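Local coordinates for thermophilic dibenzothiophene desulfurization enzyme C (Paenibacillus sp. A11-2, PDB 5XDC), which acts as a dibenzothiophene monooxygenase, probably using FMNH2 and O2 to oxidise dibenzothiophene to its sulfoxide and sulfone, at residues 320-323 / 324-328; 58-61 / 62-65. All blocks are in the same frame, centred on the assembly; numbering follows the deposited sequence.

Contact 1 (320-323 / 324-328); sequences VQEL and WERNH. With SO4 (sulfate ion), chain N; SO4 (sulfate ion), chain K.
R326 reaches back along the chain past L323 to E322, and its atoms can be followed outward in turn. CB lies beside L323 O at 3.5 Å, and CG passes E322 O at 3.3 Å. There the chain bends (chi2 -78°), which brings CD past the sulfate of chain N and turns the guanidinium toward the E322 carboxylate. At the tip, NH2 forms a salt bridge with E322 OE2 at 2.7 Å. The acceptor lies near the guanidinium plane, but NH2 meets OE2 on its anti side, and the two flat groups stand 83° apart. The same NH2 also donates to O2 of the chain K sulfate at 2.9 Å, while NH1 reaches O3 of that ion at 3.0 Å. Both sulfates probably come from the crystallisation liquor. L323 CD2 covers one guanidinium face.

One step back along the chain, Q321 NE2 donates to E325 OE2 at 2.8 Å in a nearly straight bond (173°), with the acceptor in the amide plane. Water 1 donates to E322 OE1, and weakly to E325 OE1, so it lies between two carboxylates. The backbone bond from W324 N to V320 O (2.9 Å) continues the helical pattern, whereas R326 N bonds to L323 O.

This is the C-terminal end of helix 293-324. K243 NZ binds the carbonyls of W324 and R326, and W324 meets W70 edge-to-face. V320 packs against helices 70-83, 247-276 and 331-363, L323 against the last of these, and W324 also touches helix 85-104, so four helices surround the turn's inner face.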
loop_
_atom_site.group_PDB
_atom_site.type_symbol
_atom_site.label_atom_id
_atom_site.label_comp_id
_atom_site.label_asym_id
_atom_site.label_seq_id
_atom_site.Cartn_x
_atom_site.Cartn_y
_atom_site.Cartn_z
ATOM N N VAL B 320 -5.228 6.161 29.595
ATOM C CA VAL B 320 -4.107 6.817 30.270
ATOM C C VAL B 320 -4.595 7.500 31.545
ATOM O O VAL B 320 -3.984 7.379 32.616
ATOM C CB VAL B 320 -3.425 7.828 29.332
ATOM C CG1 VAL B 320 -2.465 8.721 30.127
ATOM C CG2 VAL B 320 -2.701 7.109 28.197
ATOM N N GLN B 321 -5.681 8.265 31.430
ATOM C CA GLN B 321 -6.195 9.001 32.583
ATOM C C GLN B 321 -6.621 8.043 33.687
ATOM O O GLN B 321 -6.336 8.282 34.870
ATOM C CB GLN B 321 -7.356 9.897 32.166
ATOM C CG GLN B 321 -7.945 10.726 33.306
ATOM C CD GLN B 321 -6.947 11.725 33.864
ATOM O OE1 GLN B 321 -6.060 12.198 33.151
ATOM N NE2 GLN B 321 -7.087 12.055 35.141
ATOM N N GLU B 322 -7.293 6.947 33.325
ATOM C CA GLU B 322 -7.741 5.995 34.342
ATOM C C GLU B 322 -6.560 5.456 35.143
ATOM O O GLU B 322 -6.594 5.420 36.380
ATOM C CB GLU B 322 -8.530 4.851 33.691
ATOM C CG GLU B 322 -8.984 3.769 34.679
ATOM C CD GLU B 322 -10.190 4.180 35.508
ATOM O OE1 GLU B 322 -10.594 5.361 35.431
ATOM O OE2 GLU B 322 -10.731 3.317 36.238
ATOM N N LEU B 323 -5.495 5.038 34.459
ATOM C CA LEU B 323 -4.365 4.458 35.173
ATOM C C LEU B 323 -3.530 5.518 35.882
ATOM O O LEU B 323 -2.903 5.219 36.903
ATOM C CB LEU B 323 -3.498 3.644 34.215
ATOM C CG LEU B 323 -4.182 2.418 33.587
ATOM C CD1 LEU B 323 -3.207 1.666 32.748
ATOM C CD2 LEU B 323 -4.789 1.491 34.646
ATOM N N TRP B 324 -3.515 6.743 35.358
ATOM C CA TRP B 324 -2.845 7.866 36.015
ATOM C C TRP B 324 -3.431 8.149 37.386
ATOM O O TRP B 324 -2.713 8.612 38.281
ATOM C CB TRP B 324 -2.990 9.093 35.135
ATOM C CG TRP B 324 -2.438 10.421 35.593
ATOM C CD1 TRP B 324 -3.156 11.486 36.055
ATOM C CD2 TRP B 324 -1.075 10.852 35.543
ATOM N NE1 TRP B 324 -2.324 12.547 36.304
ATOM C CE2 TRP B 324 -1.040 12.181 35.998
ATOM C CE3 TRP B 324 0.121 10.243 35.147
ATOM C CZ2 TRP B 324 0.142 12.915 36.069
ATOM C CZ3 TRP B 324 1.292 10.969 35.225
ATOM C CH2 TRP B 324 1.295 12.288 35.682
ATOM N N GLU B 325 -4.731 7.919 37.554
ATOM C CA GLU B 325 -5.409 8.172 38.818
ATOM C C GLU B 325 -5.276 7.020 39.807
ATOM O O GLU B 325 -5.640 7.194 40.975
ATOM C CB GLU B 325 -6.891 8.459 38.559
ATOM C CG GLU B 325 -7.159 9.755 37.817
ATOM C CD GLU B 325 -8.616 9.903 37.430
ATOM O OE1 GLU B 325 -9.408 8.990 37.748
ATOM O OE2 GLU B 325 -8.972 10.921 36.811
ATOM N N ARG B 326 -4.750 5.870 39.391
ATOM C CA ARG B 326 -4.637 4.722 40.282
ATOM C C ARG B 326 -3.449 4.885 41.218
ATOM O O ARG B 326 -2.429 5.476 40.859
ATOM C CB ARG B 326 -4.462 3.426 39.493
ATOM C CG ARG B 326 -5.585 3.110 38.538
ATOM C CD ARG B 326 -6.787 2.538 39.244
ATOM N NE ARG B 326 -7.914 2.370 38.335
ATOM C CZ ARG B 326 -8.124 1.292 37.585
ATOM N NH1 ARG B 326 -7.288 0.269 37.628
ATOM N NH2 ARG B 326 -9.182 1.238 36.791
ATOM N N ASN B 327 -3.580 4.335 42.428
ATOM C CA ASN B 327 -2.443 4.305 43.337
ATOM C C ASN B 327 -1.429 3.256 42.928
ATOM O O ASN B 327 -0.227 3.459 43.105
ATOM C CB ASN B 327 -2.915 4.043 44.769
ATOM C CG ASN B 327 -3.825 5.135 45.284
ATOM O OD1 ASN B 327 -3.544 6.324 45.111
ATOM N ND2 ASN B 327 -4.934 4.739 45.907
ATOM N N HIS B 328 -1.883 2.139 42.376
ATOM C CA HIS B 328 -0.986 1.099 41.909
ATOM C C HIS B 328 -1.426 0.652 40.526
ATOM O O HIS B 328 -2.611 0.698 40.181
ATOM C CB HIS B 328 -0.946 -0.082 42.866
ATOM C CG HIS B 328 -0.464 0.288 44.233
ATOM N ND1 HIS B 328 -1.324 0.540 45.280
ATOM C CD2 HIS B 328 0.786 0.492 44.711
ATOM C CE1 HIS B 328 -0.623 0.863 46.353
ATOM N NE2 HIS B 328 0.660 0.840 46.035
HETATM S S SO4 N . -5.918 1.701 43.293
HETATM O O1 SO4 N . -6.868 0.950 42.476
HETATM O O2 SO4 N . -6.080 3.134 43.044
HETATM O O3 SO4 N . -6.172 1.440 44.711
HETATM O O4 SO4 N . -4.563 1.257 42.964
HETATM S S SO4 K . -8.931 -2.359 35.446
HETATM O O1 SO4 K . -10.071 -3.249 35.231
HETATM O O2 SO4 K . -9.285 -1.011 35.000
HETATM O O3 SO4 K . -8.601 -2.318 36.873
HETATM O O4 SO4 K . -7.790 -2.907 34.716
HETATM O O HOH W 1 -10.634 8.171 34.644
#

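Contact 2 (58-61 / 62-65); sequences LISK and ERGG
I59 and R63 cross at about a right angle, with I59 CG2 against R63 CB at 3.7 Å. I59 forms the nonpolar side of the turn, packing on F98, Y114 and V118. The R63 chain then runs extended from CG to NE alongside S60, and its CB, CG and CD all pass close to S60 OG. That hydroxyl sits between its own backbone N and carbonyl carbon (chi1 69°), a position from which it accepts R63 N, three residues on, at 3.3 Å. Farther out, the guanidinium turns its edge to water 2, which lies in its plane at 3.1 Å from NH2 and also accepts a bond from S60 N. The serine is thus tied to R63 both directly and through water.

The chain closes the turn with two backbone bonds: G65 N to S60 O at 2.9 Å and G64 N to K61 O, also 2.9 Å. This six-to-one and five-to-two pairing, with G64 at a positive phi of 98°, meets the definition of a Schellman motif, here wrapped round a single turn. Both donors sit above the carbonyl planes instead of on a lone pair. R63 N adds a weak bond to S60 O. Having no side chain, G65 brings its CA to 3.2 Å from I59 O in a CA-H...O contact, and K61 CA makes another to G65 O at 3.4 Å.

No salt bridge joins the two halves. With backbone groups, one hydroxyl and a water doing the holding, the turn's shape rests on S60 and on the glycines at 64 and 65.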
loop_
_atom_site.group_PDB
_atom_site.type_symbol
_atom_site.label_atom_id
_atom_site.label_comp_id
_atom_site.label_asym_id
_atom_site.label_seq_id
_atom_site.Cartn_x
_atom_site.Cartn_y
_atom_site.Cartn_z
ATOM N N LEU B 58 -2.148 19.744 34.140
ATOM C CA LEU B 58 -2.224 18.527 34.940
ATOM C C LEU B 58 -1.915 18.756 36.416
ATOM O O LEU B 58 -2.015 17.807 37.204
ATOM C CB LEU B 58 -1.280 17.451 34.387
ATOM C CG LEU B 58 -1.643 16.879 33.014
ATOM C CD1 LEU B 58 -0.528 15.969 32.517
ATOM C CD2 LEU B 58 -2.964 16.126 33.056
ATOM N N ILE B 59 -1.523 19.963 36.806
ATOM C CA ILE B 59 -1.324 20.265 38.222
ATOM C C ILE B 59 -2.703 20.417 38.855
ATOM O O ILE B 59 -3.582 21.065 38.285
ATOM C CB ILE B 59 -0.475 21.535 38.394
ATOM C CG1 ILE B 59 0.958 21.297 37.896
ATOM C CG2 ILE B 59 -0.432 22.000 39.864
ATOM C CD1 ILE B 59 1.775 22.576 37.788
ATOM N N SER B 60 -2.898 19.806 40.020
ATOM C CA SER B 60 -4.193 19.869 40.689
ATOM C C SER B 60 -4.586 21.308 41.004
ATOM O O SER B 60 -3.744 22.189 41.183
ATOM C CB SER B 60 -4.150 19.073 41.985
ATOM O OG SER B 60 -3.314 19.741 42.917
ATOM N N LYS B 61 -5.894 21.539 41.103
ATOM C CA LYS B 61 -6.365 22.857 41.507
ATOM C C LYS B 61 -5.861 23.220 42.900
ATOM O O LYS B 61 -5.559 24.392 43.159
ATOM C CB LYS B 61 -7.894 22.912 41.450
ATOM C CG LYS B 61 -8.440 22.865 40.030
ATOM C CD LYS B 61 -9.956 22.993 39.999
ATOM C CE LYS B 61 -10.464 23.000 38.568
ATOM N NZ LYS B 61 -11.928 23.236 38.514
ATOM N N GLU B 62 -5.750 22.234 43.791
ATOM C CA GLU B 62 -5.237 22.478 45.141
ATOM C C GLU B 62 -3.860 23.117 45.103
ATOM O O GLU B 62 -3.529 23.935 45.968
ATOM C CB GLU B 62 -5.198 21.164 45.917
ATOM C CG GLU B 62 -4.511 21.207 47.285
ATOM C CD GLU B 62 -5.230 22.089 48.296
ATOM O OE1 GLU B 62 -6.470 22.174 48.223
ATOM O OE2 GLU B 62 -4.546 22.699 49.153
ATOM N N ARG B 63 -3.046 22.764 44.113
ATOM C CA ARG B 63 -1.698 23.303 43.976
ATOM C C ARG B 63 -1.614 24.454 42.996
ATOM O O ARG B 63 -0.507 24.882 42.651
ATOM C CB ARG B 63 -0.742 22.178 43.565
ATOM C CG ARG B 63 -0.478 21.180 44.677
ATOM C CD ARG B 63 0.073 19.869 44.148
ATOM N NE ARG B 63 0.539 19.002 45.230
ATOM C CZ ARG B 63 0.732 17.690 45.116
ATOM N NH1 ARG B 63 1.165 16.998 46.162
ATOM N NH2 ARG B 63 0.487 17.066 43.964
ATOM N N GLY B 64 -2.755 24.982 42.551
ATOM C CA GLY B 64 -2.786 26.155 41.715
ATOM C C GLY B 64 -2.932 25.872 40.241
ATOM O O GLY B 64 -2.992 26.822 39.460
ATOM N N GLY B 65 -2.992 24.600 39.847
ATOM C CA GLY B 65 -3.139 24.223 38.456
ATOM C C GLY B 65 -4.584 24.185 37.997
ATOM O O GLY B 65 -5.511 24.612 38.691
HETATM O O HOH W 2 -0.897 17.840 41.328
#

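In the fold
Contacts 1 and 2 have centres about 17 Å apart, on the same side of the chain's centre, and their nearest atoms are about 5 Å apart without touching. Both are partly buried, each with an inner hydrophobic face and an outer polar one. One lies in the C-terminal and the other in the N-terminal acyl-CoA dehydrogenase domain, yet they meet the same elements: V320 and L58 both touch W70 of helix 70-83, and W324, L58 and I59 all pack on helix 85-104. Contact 1, at a helix end, adds a salt bridge and an amide-carboxylate bond to its backbone bonds. Contact 2, in the loop between helices 43-52 and 70-83, relies chiefly on backbone bonds.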